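Local coordinates for protein phosphonate monoester hydrolase (Ruegeria pomeroyi, PDB 4UPK) that belongs to the sulfatase family of the alkaline phosphatase clan, enzymes built on an alpha/beta fold around a large central beta sheet, at residues S88-Q93 with P112-E117; D339-V344 with L372-P377. All coordinates share one frame; numbering follows the deposited sequence.

Contact 1: residues S88-Q93 with P112-E117; sequences SILTGQ and PNIATE
Leu-90 and Ile-114 carry this contact twice over, once through their backbones and once through their side chains. The carbonyl at the end of helix 82-91 meets the amide of the first residue of helix 114-120: Ile-114 N donates to Leu-90 O at 2.9 Å, approaching almost in line with the C=O bond (171° at the oxygen). Beyond that bond the two side chains cross at about a right angle, with Leu-90 CD2 3.8 Å from Ile-114 CG2. The torsion of Ile-114 (chi1 -167°) sets CG1 anti to the backbone N, which leaves the CG2 methyl to face the leucine while the longer branch runs away from it.

Pro-112 closes the other flank. Its carbonyl oxygen lies 3.8 Å from Thr-91 CB, and a water bridges the end of helix 82-91 and the turn after it to the loop before helix 114-120, donating to Pro-112 O (2.7 Å) and Thr-91 O while accepting from Gln-93 NE2. The threonine hydroxyl turns back into its own helix, bonding to Ala-87 O. Between these flanks Asn-113 is the N-cap of helix 114-120 and forms a capping box: Thr-116 N donates to Asn-113 OD1 from above the amide plane, and Asn-113 N returns a nearly straight bond of 2.9 Å to Thr-116 OG1. The contact thus sets the C-terminal end of helix 82-91 against the capped start of helix 114-120. Helix 394-402 packs on Ile-114 through Ile-398 and Leu-399, and strand 35-41 of the central sheet lies against Ile-89.

Contact 2: residues D339-V344 with L372-P377; sequences DTLIVV and LIIRAP
Val-343 and Ile-374 face each other as a non-hydrogen-bonded antiparallel pair, their side chains side by side on one face of the sheet with Val-343 CG1 4.1 Å from Ile-374 CG1. Leu-341 extends this apolar row: its CG lies anti to the backbone N (chi1 170°), carrying CD1 across the strand gap to 3.8 Å from Ile-374 CG2 and close to the methyl of Ala-376. At the other end, Leu-372 CD1 approaches Val-343 CG1 at 4.0 Å.

Two hydrogen-bonded pairs grip the backbones. Ile-342 N gives to Arg-375 O at 2.8 Å and Arg-375 N answers to Ile-342 O; Val-344 and Ile-373 exchange the same two bonds, Val-344 N to Ile-373 O being nearly straight (172°). Farther out, a water donates to Thr-340 O (2.6 Å) and accepts from Arg-375 NH1, while Arg-375 NE makes a salt bridge with Asp-68.

Strand 340-346 bonds on its other edge to strand 35-41, and strand 372-375 to strand 70-76, placing the pair inside the large mixed sheet. Helix 394-402 packs over Leu-341 and Leu-372, and helix 60-67 over Val-344 and Ile-373 on the opposite face.

In the fold
Both contacts are largely buried, but they occupy different layers of the same alpha/beta domain. Contact 2 is internal to the central sheet, whereas contact 1 joins two helix ends beside it; their centres are 18 Å apart and they do not touch. Helix 394-402 connects them, with Ile-398 packing on Ile-114 in contact 1 and on Leu-341 in contact 2, and strand 35-41 also borders both. Their chemistry follows their place: paired strands repeat backbone bonds in both directions and bury more than twice the area, while the helix ends share a single direct hydrogen bond, supplemented by a bridging water. Contact 2 opens toward solvent at the end where Pro-377 and, in part, Arg-375 lie.

Contact 1: residues S88-Q93 with P112-E117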
# COMPACT_ATOMS: atom_id res chain seq x y z
N SER A 88 -9.94 19.29 -10.58
CA SER A 88 -10.94 19.92 -9.70
C SER A 88 -12.34 19.39 -9.90
O SER A 88 -13.04 19.17 -8.93
CB SER A 88 -10.93 21.44 -9.91
OG SER A 88 -9.88 22.07 -9.20
N ILE A 89 -12.77 19.23 -11.16
CA ILE A 89 -14.09 18.70 -11.55
C ILE A 89 -14.24 17.24 -11.10
O ILE A 89 -15.27 16.87 -10.51
CB ILE A 89 -14.31 18.90 -13.08
CG1 ILE A 89 -14.56 20.39 -13.38
CG2 ILE A 89 -15.45 18.01 -13.64
CD1 ILE A 89 -14.41 20.86 -14.93
N LEU A 90 -13.20 16.43 -11.39
CA LEU A 90 -13.22 15.01 -11.06
C LEU A 90 -12.96 14.67 -9.60
O LEU A 90 -13.34 13.57 -9.19
CB LEU A 90 -12.31 14.20 -12.00
CG LEU A 90 -12.60 14.27 -13.51
CD1 LEU A 90 -11.49 13.63 -14.31
CD2 LEU A 90 -13.97 13.70 -13.86
N THR A 91 -12.34 15.57 -8.82
CA THR A 91 -12.07 15.35 -7.38
C THR A 91 -13.00 16.15 -6.46
O THR A 91 -13.11 15.81 -5.29
CB THR A 91 -10.61 15.64 -6.98
OG1 THR A 91 -10.33 17.03 -7.12
CG2 THR A 91 -9.59 14.77 -7.73
N GLY A 92 -13.63 17.21 -6.98
CA GLY A 92 -14.50 18.06 -6.17
C GLY A 92 -13.75 18.97 -5.21
O GLY A 92 -14.35 19.54 -4.29
N GLN A 93 -12.42 19.15 -5.44
CA GLN A 93 -11.54 19.96 -4.59
C GLN A 93 -10.96 21.15 -5.34
O GLN A 93 -10.73 21.07 -6.55
CB GLN A 93 -10.35 19.13 -4.08
CG GLN A 93 -10.69 17.87 -3.32
CD GLN A 93 -9.46 17.14 -2.82
OE1 GLN A 93 -8.38 17.70 -2.68
NE2 GLN A 93 -9.62 15.89 -2.48
N PRO A 112 -9.57 10.88 -3.41
CA PRO A 112 -10.88 10.39 -3.83
C PRO A 112 -11.39 11.15 -5.05
O PRO A 112 -11.21 12.36 -5.15
CB PRO A 112 -11.75 10.62 -2.59
CG PRO A 112 -10.81 10.80 -1.47
CD PRO A 112 -9.63 11.48 -2.07
N ASN A 113 -11.96 10.43 -6.01
CA ASN A 113 -12.48 11.05 -7.22
C ASN A 113 -13.86 10.50 -7.54
O ASN A 113 -14.30 9.57 -6.85
CB ASN A 113 -11.49 10.94 -8.40
CG ASN A 113 -11.15 9.53 -8.85
OD1 ASN A 113 -12.00 8.75 -9.27
ND2 ASN A 113 -9.87 9.20 -8.87
N ILE A 114 -14.55 11.07 -8.55
CA ILE A 114 -15.89 10.62 -8.95
C ILE A 114 -15.93 9.12 -9.32
O ILE A 114 -16.88 8.45 -8.94
CB ILE A 114 -16.56 11.57 -10.01
CG1 ILE A 114 -18.08 11.29 -10.21
CG2 ILE A 114 -15.81 11.58 -11.36
CD1 ILE A 114 -18.98 11.65 -9.02
N ALA A 115 -14.90 8.60 -10.00
CA ALA A 115 -14.84 7.19 -10.43
C ALA A 115 -14.65 6.22 -9.24
O ALA A 115 -15.40 5.25 -9.13
CB ALA A 115 -13.75 7.00 -11.47
N THR A 116 -13.69 6.51 -8.34
CA THR A 116 -13.43 5.69 -7.15
C THR A 116 -14.66 5.63 -6.24
O THR A 116 -14.99 4.56 -5.73
CB THR A 116 -12.19 6.18 -6.39
OG1 THR A 116 -12.36 7.55 -6.02
CG2 THR A 116 -10.90 5.99 -7.18
N GLU A 117 -15.34 6.77 -6.07
CA GLU A 117 -16.54 6.87 -5.24
C GLU A 117 -17.75 6.21 -5.89
O GLU A 117 -18.51 5.56 -5.17
CB GLU A 117 -16.79 8.31 -4.78
CG GLU A 117 -15.69 8.93 -3.93
CD GLU A 117 -14.98 8.03 -2.93
OE1 GLU A 117 -15.57 7.74 -1.86
OE2 GLU A 117 -13.83 7.61 -3.22
O HOH W 1 -11.72 14.29 -3.36

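Contact 2: residues D339-V344 with L372-P377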
# COMPACT_ATOMS: atom_id res chain seq x y z
N ASP A 339 -35.00 8.43 -16.65
CA ASP A 339 -34.32 7.74 -15.53
C ASP A 339 -32.78 8.02 -15.45
O ASP A 339 -32.05 7.24 -14.81
CB ASP A 339 -34.56 6.21 -15.65
CG ASP A 339 -35.96 5.71 -15.35
OD1 ASP A 339 -36.80 6.50 -14.85
OD2 ASP A 339 -36.22 4.51 -15.58
N THR A 340 -32.29 9.10 -16.11
CA THR A 340 -30.86 9.44 -16.16
C THR A 340 -30.53 10.84 -15.63
O THR A 340 -31.17 11.83 -16.01
CB THR A 340 -30.33 9.25 -17.60
OG1 THR A 340 -30.57 7.90 -17.99
CG2 THR A 340 -28.82 9.56 -17.77
N LEU A 341 -29.48 10.92 -14.79
CA LEU A 341 -28.93 12.18 -14.34
C LEU A 341 -27.99 12.61 -15.46
O LEU A 341 -26.98 11.93 -15.73
CB LEU A 341 -28.16 12.04 -12.99
CG LEU A 341 -27.35 13.25 -12.53
CD1 LEU A 341 -28.25 14.46 -12.23
CD2 LEU A 341 -26.49 12.92 -11.36
N ILE A 342 -28.36 13.69 -16.17
CA ILE A 342 -27.59 14.24 -17.27
C ILE A 342 -26.88 15.48 -16.79
O ILE A 342 -27.52 16.39 -16.26
CB ILE A 342 -28.41 14.48 -18.58
CG1 ILE A 342 -29.09 13.16 -19.07
CG2 ILE A 342 -27.53 15.10 -19.69
CD1 ILE A 342 -30.15 13.32 -20.20
N VAL A 343 -25.55 15.49 -16.91
CA VAL A 343 -24.72 16.63 -16.53
C VAL A 343 -23.94 17.07 -17.77
O VAL A 343 -23.14 16.31 -18.31
CB VAL A 343 -23.78 16.40 -15.31
CG1 VAL A 343 -23.09 17.71 -14.91
CG2 VAL A 343 -24.52 15.81 -14.11
N VAL A 344 -24.21 18.30 -18.22
CA VAL A 344 -23.51 18.87 -19.37
C VAL A 344 -22.85 20.17 -18.91
O VAL A 344 -23.51 21.05 -18.36
CB VAL A 344 -24.38 19.05 -20.65
CG1 VAL A 344 -23.53 19.54 -21.83
CG2 VAL A 344 -25.09 17.75 -21.02
N LEU A 372 -23.55 25.11 -17.81
CA LEU A 372 -23.92 23.99 -16.96
C LEU A 372 -25.41 23.70 -17.05
O LEU A 372 -26.24 24.56 -16.74
CB LEU A 372 -23.46 24.15 -15.47
CG LEU A 372 -23.88 23.01 -14.51
CD1 LEU A 372 -23.27 21.67 -14.90
CD2 LEU A 372 -23.51 23.33 -13.11
N ILE A 373 -25.74 22.48 -17.51
CA ILE A 373 -27.12 22.02 -17.65
C ILE A 373 -27.18 20.72 -16.89
O ILE A 373 -26.36 19.82 -17.10
CB ILE A 373 -27.63 21.84 -19.13
CG1 ILE A 373 -27.35 23.09 -20.02
CG2 ILE A 373 -29.13 21.47 -19.15
CD1 ILE A 373 -27.32 22.82 -21.55
N ILE A 374 -28.16 20.62 -15.99
CA ILE A 374 -28.37 19.40 -15.24
C ILE A 374 -29.82 18.97 -15.37
O ILE A 374 -30.74 19.73 -15.03
CB ILE A 374 -27.89 19.47 -13.75
CG1 ILE A 374 -26.36 19.80 -13.66
CG2 ILE A 374 -28.25 18.17 -12.99
CD1 ILE A 374 -25.78 19.98 -12.21
N ARG A 375 -30.03 17.75 -15.87
CA ARG A 375 -31.35 17.16 -15.94
C ARG A 375 -31.37 15.96 -15.03
O ARG A 375 -30.51 15.08 -15.11
CB ARG A 375 -31.75 16.75 -17.37
CG ARG A 375 -33.27 16.67 -17.46
CD ARG A 375 -33.77 16.03 -18.73
NE ARG A 375 -35.23 15.88 -18.71
CZ ARG A 375 -35.89 14.90 -18.12
NH1 ARG A 375 -35.24 13.95 -17.45
NH2 ARG A 375 -37.22 14.86 -18.16
N ALA A 376 -32.37 15.92 -14.17
CA ALA A 376 -32.57 14.82 -13.25
C ALA A 376 -34.05 14.50 -13.24
O ALA A 376 -34.85 15.44 -13.31
CB ALA A 376 -32.10 15.21 -11.85
N PRO A 377 -34.46 13.22 -13.14
CA PRO A 377 -35.91 12.93 -13.03
C PRO A 377 -36.55 13.72 -11.88
O PRO A 377 -36.02 13.72 -10.77
CB PRO A 377 -35.97 11.41 -12.75
CG PRO A 377 -34.57 11.00 -12.43
CD PRO A 377 -33.65 11.98 -13.08
O HOH W 2 -32.65 13.09 -17.77